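Precorrin-8x Methyl Mutase (PDB 1V9C) probably catalyses the methyl-group rearrangement of precorrin-8X, an isomerase step in the biosynthesis of adenosylcobalamin. Local coordinates at residues P153-G158 against P177-V182. Sequence-based numbering, arbitrary orientation.
Sequences PALVLG and PVPWIV
Leu157 holds CG anti to its carbonyl carbon (chi1 -58°), and Ile181 places CG1 in the same way (chi1 -56°). The two side chains therefore run alongside each other in the same direction, with Leu157 CD2 3.6 Å from Ile181 CD1. The same methyl, CD2, also packs against CB and CG1 of Ile181. Leu155 CD1 reaches across to the other backbone, 3.5 Å from Trp180 CA. On the face that carries Val156, opposite Leu157 and Ile181, Val156 CG2 meets Val178 CG1, from the loop before the strand, at 4.1 Å, the two side chains roughly perpendicular to each other. Ile147 and Leu140 of helix 137-147 pack on this side, against Val178 and Val156 respectively. Strands 155-158 and 180-183 are neighbouring parallel strands of a beta-alpha-beta unit, linked through helix 166-174, in a doubly wound alpha/beta fold. Leu173 of that connecting helix touches both Val156 and Val182, while Ala55 of helix 55-65 covers Ile181 on the other face. Three backbone hydrogen bonds join the strands. Val156 N donates to Pro179 O at 3.1 Å, and Val156 O accepts from Ile181 N, also at 3.1 Å. Val156 is thus gripped through both its N-H and its carbonyl. Gly158 N gives the shortest of the three, 2.8 Å to Ile181 O, but also the most bent at the hydrogen (142°). Trp180 N turns the other way and bonds Ser52 OG. On its far side, strand 155-158 is bonded to strand 130-133 through Leu155 and Leu157, which makes it an interior strand of the sheet.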
ATOM      1  N   PRO B 153     -22.646   9.298  -1.488  1.00 47.34           N
ATOM      2  CA  PRO B 153     -21.903   8.055  -1.729  1.00 44.60           C
ATOM      3  C   PRO B 153     -22.460   7.004  -0.774  1.00 41.70           C
ATOM      4  O   PRO B 153     -22.860   7.334   0.339  1.00 42.83           O
ATOM      5  CB  PRO B 153     -20.468   8.432  -1.372  1.00 45.09           C
ATOM      6  CG  PRO B 153     -20.425   9.922  -1.561  1.00 48.03           C
ATOM      7  CD  PRO B 153     -21.753  10.362  -1.002  1.00 45.47           C
ATOM      8  N   ALA B 154     -22.500   5.749  -1.194  1.00 37.25           N
ATOM      9  CA  ALA B 154     -23.016   4.709  -0.316  1.00 35.97           C
ATOM     10  C   ALA B 154     -22.158   4.609   0.934  1.00 34.47           C
ATOM     11  O   ALA B 154     -22.686   4.437   2.032  1.00 36.58           O
ATOM     12  CB  ALA B 154     -23.049   3.364  -1.042  1.00 37.54           C
ATOM     13  N   LEU B 155     -20.838   4.722   0.774  1.00 32.66           N
ATOM     14  CA  LEU B 155     -19.913   4.639   1.910  1.00 32.21           C
ATOM     15  C   LEU B 155     -18.577   5.298   1.610  1.00 31.65           C
ATOM     16  O   LEU B 155     -18.097   5.254   0.483  1.00 32.65           O
ATOM     17  CB  LEU B 155     -19.673   3.172   2.296  1.00 30.83           C
ATOM     18  CG  LEU B 155     -18.507   2.885   3.261  1.00 31.23           C
ATOM     19  CD1 LEU B 155     -18.775   3.469   4.665  1.00 20.31           C
ATOM     20  CD2 LEU B 155     -18.320   1.379   3.343  1.00 26.16           C
ATOM     21  N   VAL B 156     -17.966   5.888   2.629  1.00 31.67           N
ATOM     22  CA  VAL B 156     -16.684   6.555   2.451  1.00 30.29           C
ATOM     23  C   VAL B 156     -15.625   6.063   3.436  1.00 33.24           C
ATOM     24  O   VAL B 156     -15.799   6.146   4.648  1.00 29.08           O
ATOM     25  CB  VAL B 156     -16.818   8.097   2.615  1.00 31.71           C
ATOM     26  CG1 VAL B 156     -15.448   8.761   2.474  1.00 23.83           C
ATOM     27  CG2 VAL B 156     -17.770   8.643   1.581  1.00 26.22           C
ATOM     28  N   LEU B 157     -14.525   5.548   2.897  1.00 31.96           N
ATOM     29  CA  LEU B 157     -13.423   5.061   3.714  1.00 32.49           C
ATOM     30  C   LEU B 157     -12.392   6.198   3.787  1.00 31.42           C
ATOM     31  O   LEU B 157     -11.654   6.455   2.833  1.00 28.78           O
ATOM     32  CB  LEU B 157     -12.810   3.810   3.073  1.00 35.33           C
ATOM     33  CG  LEU B 157     -13.742   2.619   2.832  1.00 33.32           C
ATOM     34  CD1 LEU B 157     -12.971   1.496   2.169  1.00 39.37           C
ATOM     35  CD2 LEU B 157     -14.338   2.153   4.142  1.00 38.16           C
ATOM     36  N   GLY B 158     -12.367   6.895   4.917  1.00 28.94           N
ATOM     37  CA  GLY B 158     -11.446   8.004   5.064  1.00 25.29           C
ATOM     38  C   GLY B 158     -10.188   7.581   5.786  1.00 27.69           C
ATOM     39  O   GLY B 158     -10.105   7.677   7.014  1.00 22.43           O
ATOM     40  N   PRO B 177     -22.950  13.608   6.887  1.00 47.51           N
ATOM     41  CA  PRO B 177     -24.175  12.828   6.667  1.00 47.52           C
ATOM     42  C   PRO B 177     -24.047  11.647   5.698  1.00 47.38           C
ATOM     43  O   PRO B 177     -24.862  11.497   4.784  1.00 44.25           O
ATOM     44  CB  PRO B 177     -25.135  13.874   6.124  1.00 43.46           C
ATOM     45  CG  PRO B 177     -24.250  14.631   5.225  1.00 39.52           C
ATOM     46  CD  PRO B 177     -23.018  14.858   6.106  1.00 46.66           C
ATOM     47  N   VAL B 178     -23.036  10.810   5.899  1.00 46.07           N
ATOM     48  CA  VAL B 178     -22.823   9.647   5.040  1.00 42.65           C
ATOM     49  C   VAL B 178     -22.120   8.593   5.887  1.00 38.70           C
ATOM     50  O   VAL B 178     -21.338   8.925   6.780  1.00 41.61           O
ATOM     51  CB  VAL B 178     -21.942  10.013   3.813  1.00 43.55           C
ATOM     52  CG1 VAL B 178     -20.508  10.247   4.246  1.00 40.62           C
ATOM     53  CG2 VAL B 178     -22.004   8.920   2.779  1.00 45.71           C
ATOM     54  N   PRO B 179     -22.401   7.310   5.647  1.00 32.49           N
ATOM     55  CA  PRO B 179     -21.699   6.343   6.489  1.00 35.11           C
ATOM     56  C   PRO B 179     -20.203   6.345   6.181  1.00 32.34           C
ATOM     57  O   PRO B 179     -19.787   6.663   5.071  1.00 26.87           O
ATOM     58  CB  PRO B 179     -22.393   5.027   6.154  1.00 36.39           C
ATOM     59  CG  PRO B 179     -22.819   5.220   4.749  1.00 37.81           C
ATOM     60  CD  PRO B 179     -23.292   6.642   4.687  1.00 32.87           C
ATOM     61  N   TRP B 180     -19.387   6.020   7.170  1.00 29.56           N
ATOM     62  CA  TRP B 180     -17.960   6.019   6.926  1.00 31.88           C
ATOM     63  C   TRP B 180     -17.183   5.122   7.872  1.00 29.05           C
ATOM     64  O   TRP B 180     -17.719   4.625   8.865  1.00 27.33           O
ATOM     65  CB  TRP B 180     -17.426   7.443   7.048  1.00 31.08           C
ATOM     66  CG  TRP B 180     -17.934   8.127   8.290  1.00 34.65           C
ATOM     67  CD1 TRP B 180     -18.966   9.021   8.370  1.00 33.24           C
ATOM     68  CD2 TRP B 180     -17.464   7.937   9.632  1.00 32.31           C
ATOM     69  NE1 TRP B 180     -19.166   9.401   9.676  1.00 33.61           N
ATOM     70  CE2 TRP B 180     -18.260   8.755  10.472  1.00 36.92           C
ATOM     71  CE3 TRP B 180     -16.449   7.162  10.206  1.00 34.98           C
ATOM     72  CZ2 TRP B 180     -18.074   8.812  11.858  1.00 33.58           C
ATOM     73  CZ3 TRP B 180     -16.264   7.218  11.584  1.00 31.52           C
ATOM     74  CH2 TRP B 180     -17.071   8.041  12.394  1.00 37.81           C
ATOM     75  N   ILE B 181     -15.913   4.931   7.529  1.00 27.45           N
ATOM     76  CA  ILE B 181     -14.967   4.152   8.317  1.00 22.88           C
ATOM     77  C   ILE B 181     -13.694   4.970   8.220  1.00 24.99           C
ATOM     78  O   ILE B 181     -13.249   5.336   7.121  1.00 26.67           O
ATOM     79  CB  ILE B 181     -14.692   2.773   7.742  1.00 23.25           C
ATOM     80  CG1 ILE B 181     -15.999   1.996   7.576  1.00 24.50           C
ATOM     81  CG2 ILE B 181     -13.724   2.030   8.673  1.00 23.16           C
ATOM     82  CD1 ILE B 181     -15.800   0.592   7.081  1.00 28.98           C
ATOM     83  N   VAL B 182     -13.117   5.256   9.378  1.00 20.22           N
ATOM     84  CA  VAL B 182     -11.942   6.084   9.463  1.00 20.63           C
ATOM     85  C   VAL B 182     -10.832   5.486  10.320  1.00 18.28           C
ATOM     86  O   VAL B 182     -11.098   4.720  11.242  1.00 21.71           O
ATOM     87  CB  VAL B 182     -12.352   7.476  10.048  1.00 19.83           C
ATOM     88  CG1 VAL B 182     -11.156   8.203  10.598  1.00 23.66           C
ATOM     89  CG2 VAL B 182     -12.997   8.326   8.961  1.00 24.75           C
TER